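Local atomic coordinates of pyruvate-formate lyase-activating enzyme (Bacteroides vulgatus ATCC 8482, PDB entry 3CAN), a protein that probably belongs to the radical SAM superfamily, the crystallised fragment being an open parallel alpha/beta array related to the TIM barrel. Residues A[98-102]-A[129-134]; A[56-62]-A[93-99]; A[85-90]-A[118-124]; A[21-26]-A[50-55]. One frame throughout, in Å; residues are numbered along the deposited sequence. Where two conformers were deposited one is given.

Contact 1 (A[98-102]-A[129-134]); sequences RIPLI and INLLPY
L132 O takes the shortest bond of this strand pair, from L101 N at 2.8 Å, and the CA of P100 leans on the same oxygen as a weaker CA-H...O contact. The parallel ladder is carried by the odd-numbered residues of 98-102. I99 gives its N-H to N130 O (2.9 Å) and receives L132 N on its own oxygen; L101 repeats the pattern, its oxygen accepting Y134 N at 2.9 Å with a more bent N-H...O angle of 153°. Both prolines fall where the ladder asks nothing of them: P100 sits between the two bonding residues, and the nitrogen of P133 faces away from 98-102. The carbonyl of P100 turns instead to the side chain of N106.

On the face toward helices 109-121 and 161-173, I99 lies alongside L131 and I129. With CG1 anti to its carbonyl carbon (chi1 -57°), I99 brings CD1 to 3.9 Å from I129 CG2, while its CB meets L131 CD2 at 3.8 Å. L101 joins this face more loosely through CD2. The other face carries R98, whose CB is 4.2 Å from L132 CD1 before its chain bends away to D61. Past the strand ends, I102 CG1 packs on Y134 CB at 3.8 Å, and the phenol ring runs on beyond.

The pair joins the two strands of the beta-alpha-beta unit built round helix 109-121. Its cohesion comes from backbone bonds and aliphatic packing, and the prolines cost the ladder none of its four bonds.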
# COMPACT_ATOMS: atom_id res chain seq x y z
N ARG A 98 8.68 -3.68 -5.69
CA ARG A 98 8.58 -3.74 -4.24
C ARG A 98 9.42 -4.89 -3.70
O ARG A 98 9.35 -6.01 -4.21
CB ARG A 98 7.13 -3.89 -3.81
CG ARG A 98 6.27 -2.72 -4.26
CD ARG A 98 5.54 -3.05 -5.54
NE ARG A 98 4.40 -3.91 -5.24
CZ ARG A 98 3.24 -3.47 -4.75
NH1 ARG A 98 3.05 -2.17 -4.51
NH2 ARG A 98 2.25 -4.33 -4.50
N ILE A 99 10.22 -4.60 -2.68
CA ILE A 99 11.04 -5.60 -2.02
C ILE A 99 10.70 -5.59 -0.53
O ILE A 99 11.12 -4.70 0.20
CB ILE A 99 12.53 -5.35 -2.24
CG1 ILE A 99 12.85 -5.32 -3.73
CG2 ILE A 99 13.37 -6.46 -1.50
CD1 ILE A 99 14.32 -4.98 -4.03
N PRO A 100 9.87 -6.55 -0.09
CA PRO A 100 9.66 -6.70 1.34
C PRO A 100 11.00 -7.13 1.91
O PRO A 100 11.55 -8.13 1.45
CB PRO A 100 8.59 -7.80 1.43
CG PRO A 100 7.96 -7.84 0.05
CD PRO A 100 9.10 -7.54 -0.86
N LEU A 101 11.55 -6.33 2.82
CA LEU A 101 12.95 -6.45 3.22
C LEU A 101 13.01 -7.11 4.59
O LEU A 101 12.57 -6.54 5.58
CB LEU A 101 13.59 -5.06 3.24
CG LEU A 101 15.12 -5.01 3.34
CD1 LEU A 101 15.81 -5.66 2.12
CD2 LEU A 101 15.58 -3.57 3.50
N ILE A 102 13.55 -8.33 4.62
CA ILE A 102 13.48 -9.20 5.79
C ILE A 102 14.90 -9.64 6.14
O ILE A 102 15.54 -10.34 5.35
CB ILE A 102 12.61 -10.45 5.51
CG1 ILE A 102 11.24 -10.05 4.92
CG2 ILE A 102 12.43 -11.27 6.80
CD1 ILE A 102 10.57 -11.12 4.08
N ILE A 129 11.89 1.88 -6.58
CA ILE A 129 11.99 0.62 -5.86
C ILE A 129 11.62 0.89 -4.40
O ILE A 129 12.31 1.66 -3.73
CB ILE A 129 13.40 0.01 -5.95
CG1 ILE A 129 13.81 -0.23 -7.41
CG2 ILE A 129 13.47 -1.31 -5.18
CD1 ILE A 129 15.31 -0.50 -7.59
N ASN A 130 10.54 0.28 -3.94
CA ASN A 130 10.07 0.43 -2.56
C ASN A 130 10.60 -0.69 -1.69
O ASN A 130 10.22 -1.86 -1.88
CB ASN A 130 8.55 0.42 -2.50
CG ASN A 130 7.94 1.52 -3.33
OD1 ASN A 130 8.03 2.70 -2.97
ND2 ASN A 130 7.33 1.15 -4.46
N LEU A 131 11.48 -0.36 -0.76
CA LEU A 131 11.95 -1.30 0.25
C LEU A 131 10.98 -1.23 1.43
O LEU A 131 10.80 -0.17 2.03
CB LEU A 131 13.38 -0.99 0.70
CG LEU A 131 14.45 -0.93 -0.40
CD1 LEU A 131 15.84 -0.71 0.22
CD2 LEU A 131 14.42 -2.19 -1.25
N LEU A 132 10.33 -2.35 1.74
CA LEU A 132 9.31 -2.41 2.78
C LEU A 132 9.82 -3.26 3.94
O LEU A 132 9.69 -4.48 3.92
CB LEU A 132 8.02 -3.00 2.20
CG LEU A 132 7.60 -2.38 0.86
CD1 LEU A 132 6.46 -3.16 0.22
CD2 LEU A 132 7.21 -0.91 1.06
N PRO A 133 10.44 -2.61 4.95
CA PRO A 133 10.99 -3.38 6.05
C PRO A 133 9.94 -4.22 6.77
O PRO A 133 8.82 -3.76 7.05
CB PRO A 133 11.58 -2.31 6.98
CG PRO A 133 11.83 -1.15 6.10
CD PRO A 133 10.70 -1.17 5.11
N TYR A 134 10.33 -5.45 7.07
CA TYR A 134 9.48 -6.38 7.75
C TYR A 134 9.26 -5.90 9.17
O TYR A 134 10.20 -5.52 9.86
CB TYR A 134 10.14 -7.76 7.77
CG TYR A 134 9.44 -8.80 8.59
CD1 TYR A 134 8.36 -9.51 8.08
CD2 TYR A 134 9.87 -9.10 9.89
CE1 TYR A 134 7.71 -10.48 8.84
CE2 TYR A 134 9.23 -10.06 10.65
CZ TYR A 134 8.15 -10.75 10.12
OH TYR A 134 7.51 -11.71 10.87

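Contact 2 (A[56-62]-A[93-99]); sequences ELLLIDL and FPYYIRI
L57 and Y96 cross at about a right angle, and the methyl CD2 of L57 sits squarely over the phenol ring of Y96, 3.7 Å from its centroid, a CH-pi contact. L57 CG lies opposite its own backbone N (chi1 179°), which swings the end of the side chain back over the neighbouring strand. L59, by contrast, runs alongside Y96 in the same direction, CD2 to ring CD2 3.8 Å, and meets R98 with its other branch.

The arginine chain, bent at chi2 and chi3, folds back so that its guanidinium lies flat over L59: L59 CB sits 3.7 Å above the centre of the R98 guanidinium, and L59 CD1 also meets R98 NH1. D61 comes to the edge of the same group, somewhat tilted from its plane. Its OD1 accepts R98 NE at 3.2 Å in a salt bridge whose N-H...O angle is only 144°, with carboxylate and guanidinium planes 23° apart. The ion pair and the leucine together probably fix the rotation of the guanidinium.

On the other face, L58 CG meets F93 CE2 at 3.9 Å, the two side chains crossing at about a right angle. L62 CB rests on I97 CG2, 3.8 Å away, and I60 and I97 both reach I85 of helix 79-90. Five backbone bonds between L58 and L62 on one side and P94 and R98 on the other complete the ladder.

Neighbouring parallel strands with helices packed against one face, and polar side chains at the C-terminal strand ends of the other, are consistent with the partial TIM-barrel fold of radical SAM proteins.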
# COMPACT_ATOMS: atom_id res chain seq x y z
N GLU A 56 -2.35 2.19 -15.90
CA GLU A 56 -1.36 3.25 -15.87
C GLU A 56 0.01 2.82 -15.34
O GLU A 56 1.01 3.48 -15.62
CB GLU A 56 -1.88 4.40 -15.02
CG GLU A 56 -2.83 5.32 -15.71
CD GLU A 56 -4.17 4.72 -16.03
OE1 GLU A 56 -4.75 3.98 -15.22
OE2 GLU A 56 -4.68 5.02 -17.12
N LEU A 57 0.06 1.74 -14.54
CA LEU A 57 1.25 1.38 -13.78
C LEU A 57 1.21 -0.09 -13.40
O LEU A 57 0.15 -0.58 -12.98
CB LEU A 57 1.29 2.20 -12.49
CG LEU A 57 2.44 1.98 -11.52
CD1 LEU A 57 3.76 2.44 -12.16
CD2 LEU A 57 2.18 2.73 -10.20
N LEU A 58 2.34 -0.78 -13.54
CA LEU A 58 2.45 -2.14 -13.05
C LEU A 58 3.25 -2.14 -11.75
O LEU A 58 4.15 -1.32 -11.56
CB LEU A 58 3.15 -3.06 -14.05
CG LEU A 58 2.50 -3.37 -15.40
CD1 LEU A 58 3.12 -4.62 -16.02
CD2 LEU A 58 0.96 -3.48 -15.33
N LEU A 59 2.90 -3.07 -10.87
CA LEU A 59 3.59 -3.29 -9.61
C LEU A 59 4.11 -4.71 -9.63
O LEU A 59 3.37 -5.64 -9.94
CB LEU A 59 2.62 -3.13 -8.43
CG LEU A 59 1.75 -1.87 -8.44
CD1 LEU A 59 0.69 -1.94 -7.35
CD2 LEU A 59 2.63 -0.61 -8.28
N ILE A 60 5.40 -4.90 -9.35
CA ILE A 60 5.94 -6.25 -9.27
C ILE A 60 6.79 -6.40 -8.02
O ILE A 60 7.63 -5.54 -7.74
CB ILE A 60 6.78 -6.62 -10.52
CG1 ILE A 60 5.94 -6.48 -11.79
CG2 ILE A 60 7.31 -8.04 -10.41
CD1 ILE A 60 6.73 -6.54 -13.11
N ASP A 61 6.58 -7.50 -7.28
CA ASP A 61 7.39 -7.83 -6.11
C ASP A 61 8.64 -8.56 -6.56
O ASP A 61 8.56 -9.47 -7.40
CB ASP A 61 6.63 -8.75 -5.16
CG ASP A 61 5.49 -8.07 -4.45
OD1 ASP A 61 5.32 -6.85 -4.58
OD2 ASP A 61 4.74 -8.79 -3.75
N LEU A 62 9.78 -8.19 -6.00
CA LEU A 62 11.03 -8.91 -6.23
C LEU A 62 11.59 -9.36 -4.88
O LEU A 62 12.47 -8.73 -4.31
CB LEU A 62 12.02 -8.02 -6.97
CG LEU A 62 13.33 -8.64 -7.42
CD1 LEU A 62 13.04 -9.86 -8.30
CD2 LEU A 62 14.17 -7.61 -8.15
N PHE A 93 7.15 0.51 -20.36
CA PHE A 93 5.93 0.79 -19.62
C PHE A 93 6.29 1.04 -18.14
O PHE A 93 7.17 0.37 -17.61
CB PHE A 93 4.97 -0.39 -19.77
CG PHE A 93 3.59 -0.12 -19.24
CD1 PHE A 93 2.61 0.43 -20.06
CD2 PHE A 93 3.26 -0.40 -17.93
CE1 PHE A 93 1.35 0.69 -19.56
CE2 PHE A 93 1.98 -0.15 -17.45
CZ PHE A 93 1.04 0.40 -18.26
N PRO A 94 5.61 2.01 -17.48
CA PRO A 94 5.96 2.32 -16.10
C PRO A 94 5.68 1.18 -15.12
O PRO A 94 4.60 0.58 -15.14
CB PRO A 94 5.09 3.53 -15.75
CG PRO A 94 4.28 3.84 -16.91
CD PRO A 94 4.53 2.89 -18.00
N TYR A 95 6.65 0.92 -14.26
CA TYR A 95 6.49 -0.08 -13.22
C TYR A 95 7.21 0.31 -11.95
O TYR A 95 8.22 1.04 -11.98
CB TYR A 95 6.94 -1.47 -13.71
CG TYR A 95 8.44 -1.61 -14.00
CD1 TYR A 95 9.26 -2.31 -13.14
CD2 TYR A 95 9.00 -1.07 -15.15
CE1 TYR A 95 10.62 -2.46 -13.39
CE2 TYR A 95 10.36 -1.21 -15.42
CZ TYR A 95 11.16 -1.90 -14.54
OH TYR A 95 12.50 -2.04 -14.80
N TYR A 96 6.69 -0.19 -10.83
CA TYR A 96 7.34 -0.11 -9.53
C TYR A 96 7.79 -1.51 -9.14
O TYR A 96 7.10 -2.50 -9.43
CB TYR A 96 6.37 0.34 -8.42
CG TYR A 96 5.88 1.76 -8.40
CD1 TYR A 96 6.13 2.66 -9.42
CD2 TYR A 96 5.09 2.19 -7.33
CE1 TYR A 96 5.63 3.98 -9.36
CE2 TYR A 96 4.60 3.49 -7.26
CZ TYR A 96 4.88 4.37 -8.28
OH TYR A 96 4.37 5.65 -8.20
N ILE A 97 8.93 -1.58 -8.45
CA ILE A 97 9.40 -2.81 -7.84
C ILE A 97 9.27 -2.68 -6.32
O ILE A 97 9.70 -1.69 -5.74
CB ILE A 97 10.86 -3.10 -8.22
CG1 ILE A 97 10.97 -3.38 -9.72
CG2 ILE A 97 11.40 -4.29 -7.39
CD1 ILE A 97 10.37 -4.73 -10.17
N ARG A 98 8.68 -3.68 -5.69
CA ARG A 98 8.58 -3.74 -4.24
C ARG A 98 9.42 -4.89 -3.70
O ARG A 98 9.35 -6.01 -4.21
CB ARG A 98 7.13 -3.89 -3.81
CG ARG A 98 6.27 -2.72 -4.26
CD ARG A 98 5.54 -3.05 -5.54
NE ARG A 98 4.40 -3.91 -5.24
CZ ARG A 98 3.24 -3.47 -4.75
NH1 ARG A 98 3.05 -2.17 -4.51
NH2 ARG A 98 2.25 -4.33 -4.50
N ILE A 99 10.22 -4.60 -2.68
CA ILE A 99 11.04 -5.60 -2.02
C ILE A 99 10.70 -5.59 -0.53
O ILE A 99 11.12 -4.70 0.20
CB ILE A 99 12.53 -5.35 -2.24
CG1 ILE A 99 12.85 -5.32 -3.73
CG2 ILE A 99 13.37 -6.46 -1.50
CD1 ILE A 99 14.32 -4.98 -4.03

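Contact 3 (A[85-90]-A[118-124]); sequences IRRVAE and FLASLPR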
# COMPACT_ATOMS: atom_id res chain seq x y z
N ILE A 85 9.22 -8.97 -15.27
CA ILE A 85 9.85 -7.68 -15.08
C ILE A 85 10.56 -7.28 -16.37
O ILE A 85 10.43 -6.15 -16.83
CB ILE A 85 10.84 -7.66 -13.89
CG1 ILE A 85 10.10 -7.95 -12.57
CG2 ILE A 85 11.56 -6.33 -13.84
CD1 ILE A 85 11.02 -8.26 -11.40
N ARG A 86 11.28 -8.22 -16.98
CA ARG A 86 11.94 -7.92 -18.25
C ARG A 86 10.92 -7.53 -19.32
O ARG A 86 11.15 -6.60 -20.08
CB ARG A 86 12.79 -9.10 -18.72
CG ARG A 86 13.63 -8.80 -19.96
CD ARG A 86 14.66 -9.90 -20.20
NE ARG A 86 15.71 -9.88 -19.19
CZ ARG A 86 16.72 -9.01 -19.17
NH1 ARG A 86 16.86 -8.09 -20.13
NH2 ARG A 86 17.61 -9.07 -18.20
N ARG A 87 9.79 -8.24 -19.37
CA ARG A 87 8.79 -7.95 -20.40
C ARG A 87 8.23 -6.54 -20.27
O ARG A 87 8.09 -5.84 -21.28
CB ARG A 87 7.67 -8.98 -20.42
CG ARG A 87 6.93 -8.97 -21.76
CD ARG A 87 5.84 -10.01 -21.84
NE ARG A 87 5.14 -9.92 -23.13
CZ ARG A 87 5.56 -10.48 -24.26
NH1 ARG A 87 4.85 -10.33 -25.38
NH2 ARG A 87 6.68 -11.21 -24.30
N VAL A 88 7.91 -6.13 -19.05
CA VAL A 88 7.39 -4.79 -18.82
C VAL A 88 8.44 -3.73 -19.18
O VAL A 88 8.13 -2.73 -19.83
CB VAL A 88 6.91 -4.64 -17.37
CG1 VAL A 88 6.36 -3.25 -17.12
CG2 VAL A 88 5.85 -5.72 -17.06
N ALA A 89 9.68 -3.97 -18.77
CA ALA A 89 10.78 -3.07 -19.10
C ALA A 89 10.97 -2.92 -20.61
O ALA A 89 11.16 -1.79 -21.13
CB ALA A 89 12.06 -3.55 -18.45
N GLU A 90 10.92 -4.05 -21.33
CA GLU A 90 11.10 -4.04 -22.79
C GLU A 90 9.92 -3.38 -23.53
O GLU A 90 10.07 -2.91 -24.66
CB GLU A 90 11.30 -5.46 -23.32
CG GLU A 90 12.67 -6.04 -22.97
CD GLU A 90 12.86 -7.49 -23.40
OE1 GLU A 90 11.90 -8.14 -23.86
OE2 GLU A 90 14.00 -7.98 -23.28
N PHE A 118 20.35 -6.75 -11.95
CA PHE A 118 19.28 -7.17 -12.84
C PHE A 118 18.48 -5.95 -13.31
O PHE A 118 18.34 -5.71 -14.51
CB PHE A 118 18.41 -8.19 -12.12
CG PHE A 118 17.13 -8.49 -12.82
CD1 PHE A 118 17.11 -9.18 -14.01
CD2 PHE A 118 15.93 -8.07 -12.28
CE1 PHE A 118 15.92 -9.45 -14.65
CE2 PHE A 118 14.74 -8.33 -12.90
CZ PHE A 118 14.73 -9.01 -14.11
N LEU A 119 18.01 -5.16 -12.37
CA LEU A 119 17.15 -4.02 -12.69
C LEU A 119 17.88 -2.97 -13.51
O LEU A 119 17.32 -2.41 -14.47
CB LEU A 119 16.56 -3.43 -11.40
CG LEU A 119 15.60 -4.34 -10.62
CD1 LEU A 119 15.25 -3.72 -9.28
CD2 LEU A 119 14.33 -4.64 -11.43
N ALA A 120 19.13 -2.67 -13.14
CA ALA A 120 19.91 -1.65 -13.83
C ALA A 120 20.16 -2.01 -15.29
O ALA A 120 20.28 -1.14 -16.15
CB ALA A 120 21.24 -1.46 -13.10
N SER A 121 20.22 -3.30 -15.58
CA SER A 121 20.49 -3.80 -16.93
C SER A 121 19.29 -3.69 -17.87
O SER A 121 19.44 -3.81 -19.08
CB SER A 121 20.97 -5.26 -16.85
OG SER A 121 19.92 -6.15 -16.56
N LEU A 122 18.10 -3.47 -17.32
CA LEU A 122 16.89 -3.41 -18.13
C LEU A 122 16.80 -2.10 -18.91
O LEU A 122 17.31 -1.07 -18.46
CB LEU A 122 15.65 -3.60 -17.25
CG LEU A 122 15.61 -4.93 -16.50
CD1 LEU A 122 14.44 -4.97 -15.49
CD2 LEU A 122 15.55 -6.12 -17.48
N PRO A 123 16.18 -2.15 -20.10
CA PRO A 123 16.13 -0.99 -20.99
C PRO A 123 15.29 0.16 -20.44
O PRO A 123 15.47 1.30 -20.89
CB PRO A 123 15.51 -1.55 -22.28
CG PRO A 123 14.75 -2.72 -21.85
CD PRO A 123 15.50 -3.32 -20.70
N ARG A 124 14.36 -0.14 -19.54
CA ARG A 124 13.64 0.87 -18.75
C ARG A 124 13.74 0.47 -17.29
O ARG A 124 13.43 -0.67 -16.95
CB ARG A 124 12.16 0.95 -19.15
CG ARG A 124 11.38 2.02 -18.37
CD ARG A 124 9.91 2.15 -18.78
NE ARG A 124 9.25 3.15 -17.95
CZ ARG A 124 8.63 4.24 -18.39
NH1 ARG A 124 8.55 4.51 -19.69
NH2 ARG A 124 8.10 5.08 -17.52
O HOH W 1 19.48 -6.57 -19.73
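R86 lays its guanidinium over L122, across the seam between helix 79-90 and the end of helix 109-121 with the loop after it. From CB the chain sets out opposite the backbone N (chi1 -174°), and R86 CG passes L122 CD2 at 4.1 Å. It stays extended to CD and bends at chi3, which turns NE and the flat group back across the same methyl. L122 CD2 then stands 3.4 Å above the guanidinium plane of R86, offset toward its rim.

The two terminal nitrogens part company. NH1 donates to water 1 at 3.1 Å, the water lying in the guanidinium plane, and the water passes a hydrogen bond on to S121 O (2.8 Å). NH2 reaches the F118 ring, 4.0 Å from CE1, with the two planes 76° apart. The end of helix 109-121 that receives this bridge is tied from within by S121 OG, which donates to F118 O.

Beneath the arginine the contact is aliphatic. I85 CG2 meets L122 CD1 at 3.6 Å and also touches F118 and L119. The chain leaving helix 109-121 passes close to A89, whose CB is 3.8 Å from L122 CB and 3.5 Å from R124 O. P123 leans against the A89 carbonyl and E90 with its ring.

Helix 79-90 thus meets the end of helix 109-121 and its following loop by aliphatic packing, with the guanidinium laid over L122. Their direct contact is van der Waals in kind, and a polar link between them runs through water 1.

Contact 4 (A[21-26]-A[50-55]); sequences LIDILK and EVMRNC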
# COMPACT_ATOMS: atom_id res chain seq x y z
N LEU A 21 -10.54 -9.12 -14.71
CA LEU A 21 -9.59 -8.04 -14.39
C LEU A 21 -9.57 -7.00 -15.51
O LEU A 21 -9.73 -5.82 -15.26
CB LEU A 21 -8.21 -8.62 -14.18
CG LEU A 21 -7.03 -7.68 -13.94
CD1 LEU A 21 -7.26 -6.85 -12.70
CD2 LEU A 21 -5.75 -8.49 -13.85
N ILE A 22 -9.41 -7.46 -16.74
CA ILE A 22 -9.38 -6.55 -17.89
C ILE A 22 -10.70 -5.79 -18.04
O ILE A 22 -10.72 -4.59 -18.32
CB ILE A 22 -9.02 -7.32 -19.19
CG1 ILE A 22 -7.60 -7.90 -19.12
CG2 ILE A 22 -9.17 -6.41 -20.40
CD1 ILE A 22 -6.54 -6.88 -18.93
N ASP A 23 -11.83 -6.47 -17.82
CA ASP A 23 -13.13 -5.81 -17.88
C ASP A 23 -13.24 -4.68 -16.83
O ASP A 23 -13.67 -3.57 -17.14
CB ASP A 23 -14.25 -6.82 -17.68
CG ASP A 23 -15.61 -6.21 -17.89
OD1 ASP A 23 -15.89 -5.73 -19.00
OD2 ASP A 23 -16.38 -6.17 -16.92
N ILE A 24 -12.84 -4.97 -15.60
CA ILE A 24 -12.91 -3.96 -14.54
C ILE A 24 -11.95 -2.82 -14.86
O ILE A 24 -12.29 -1.65 -14.71
CB ILE A 24 -12.60 -4.56 -13.18
CG1 ILE A 24 -13.65 -5.62 -12.79
CG2 ILE A 24 -12.50 -3.43 -12.11
CD1 ILE A 24 -15.11 -5.17 -12.83
N LEU A 25 -10.75 -3.15 -15.31
CA LEU A 25 -9.79 -2.12 -15.72
C LEU A 25 -10.37 -1.22 -16.82
O LEU A 25 -10.26 -0.00 -16.75
CB LEU A 25 -8.49 -2.77 -16.18
CG LEU A 25 -7.62 -3.38 -15.07
CD1 LEU A 25 -6.45 -4.15 -15.71
CD2 LEU A 25 -7.08 -2.32 -14.11
N LYS A 26 -11.00 -1.81 -17.83
CA LYS A 26 -11.65 -1.01 -18.88
C LYS A 26 -12.72 -0.07 -18.32
O LYS A 26 -12.75 1.11 -18.66
CB LYS A 26 -12.24 -1.91 -19.95
CG LYS A 26 -11.17 -2.48 -20.86
CD LYS A 26 -11.70 -3.47 -21.85
CE LYS A 26 -10.64 -3.82 -22.87
NZ LYS A 26 -11.13 -4.90 -23.77
N GLU A 50 -2.06 -7.25 -22.43
CA GLU A 50 -3.43 -6.73 -22.36
C GLU A 50 -3.64 -5.89 -21.09
O GLU A 50 -4.32 -4.88 -21.13
CB GLU A 50 -4.46 -7.85 -22.43
CG GLU A 50 -5.92 -7.37 -22.54
CD GLU A 50 -6.24 -6.60 -23.83
OE1 GLU A 50 -5.50 -6.74 -24.83
OE2 GLU A 50 -7.24 -5.85 -23.84
N VAL A 51 -3.07 -6.33 -19.97
CA VAL A 51 -3.12 -5.53 -18.74
C VAL A 51 -2.47 -4.16 -18.96
O VAL A 51 -3.04 -3.13 -18.61
CB VAL A 51 -2.47 -6.24 -17.54
CG1 VAL A 51 -2.29 -5.26 -16.36
CG2 VAL A 51 -3.34 -7.44 -17.10
N MSE A 52 -1.30 -4.13 -19.59
CA MSE A 52 -0.63 -2.86 -19.89
C MSE A 52 -1.47 -1.93 -20.77
O MSE A 52 -1.43 -0.71 -20.62
CB MSE A 52 0.74 -3.10 -20.51
CG MSE A 52 1.78 -3.60 -19.53
SE MSE A 52 3.58 -3.63 -20.29
CE MSE A 52 3.38 -5.13 -21.50
N ARG A 53 -2.26 -2.48 -21.68
CA ARG A 53 -3.14 -1.66 -22.50
C ARG A 53 -4.28 -1.02 -21.70
O ARG A 53 -4.92 -0.08 -22.19
CB ARG A 53 -3.71 -2.49 -23.65
CG ARG A 53 -2.70 -2.75 -24.75
CD ARG A 53 -3.38 -3.28 -25.99
NE ARG A 53 -3.54 -4.72 -25.92
CZ ARG A 53 -2.60 -5.61 -26.25
NH1 ARG A 53 -2.85 -6.90 -26.12
NH2 ARG A 53 -1.41 -5.23 -26.70
N ASN A 54 -4.50 -1.50 -20.48
CA ASN A 54 -5.66 -1.10 -19.69
C ASN A 54 -5.31 -0.66 -18.27
O ASN A 54 -6.11 -0.80 -17.35
CB ASN A 54 -6.68 -2.23 -19.69
CG ASN A 54 -7.23 -2.51 -21.08
OD1 ASN A 54 -8.04 -1.74 -21.62
ND2 ASN A 54 -6.78 -3.61 -21.68
N CYS A 55 -4.11 -0.11 -18.10
CA CYS A 55 -3.76 0.49 -16.82
C CYS A 55 -2.66 1.51 -16.99
O CYS A 55 -2.13 1.69 -18.09
CB CYS A 55 -3.42 -0.57 -15.77
SG CYS A 55 -1.81 -1.37 -15.99
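L21 touches the second helix lightly, its CD2 4.2 Å from V51 CG2, while its side chain also packs on F9 of strand 6-10. One residue on, I22 points straight at helix 45-53. With CG1 anti to its carbonyl carbon (chi1 -65°), its CD1 sits in the angle between E50 and V51, 3.7 Å from both E50 CG and V51 CG2, and its CG2 packs under the amide of N54, 3.9 Å from ND2. I24, on the far side of the helix, packs against I24 of the second subunit.

Helices 18-30 and 45-53 flank strand 35-38 along the chain, and both lie on one face of the parallel sheet, as the outer helices do in a TIM-barrel-like alpha/beta array. L25 and V51 both reach V37 of that strand, so that both helices rest on it.

L25 comes close too: its CB lies 3.3 Å from N54 O, with CG and both methyls gathered round the same oxygen. The N54 side chain turns back to the end of helix 45-53, ND2 donating to E50 O at 2.8 Å and weakly to E50 OE2.

K26 extends its chain past this amide, CG 3.3 Å and CE 3.6 Å from N54 OD1. Its NZ ends 4.0 Å from E50 OE2, opposite charges that are near but beyond a salt bridge. E50 was modelled in two conformers, so this approach is doubtful in detail; in the one described, R53 grips OE1 side-on with NE and NH1, OE1 lying in the guanidinium plane, NH1 meeting it nearly along its C-O axis and NE from above the carboxylate plane.

How the contacts relate
Contacts 1 and 2 share R98 and I99 and are two neighbouring ladders of one parallel sheet, their centres 13 Å apart; strand 95-101 bonds on both sides, with I97 O accepting N130 N at 2.8 Å. Contact 3 lies in the helical layer that packs on the sheet at contact 2, 11 Å between centres, and is fastened to it by Y95 OH to R124 O, 2.7 Å. It reaches contact 1 through L119 CD1 on I129 CD1 (3.6 Å). Contact 4 repeats the helix-to-helix theme toward the other end of the sheet, about 27 Å between centres from contact 1, and meets contact 2 where V51 CG1 packs on L58 CD2 at 3.8 Å.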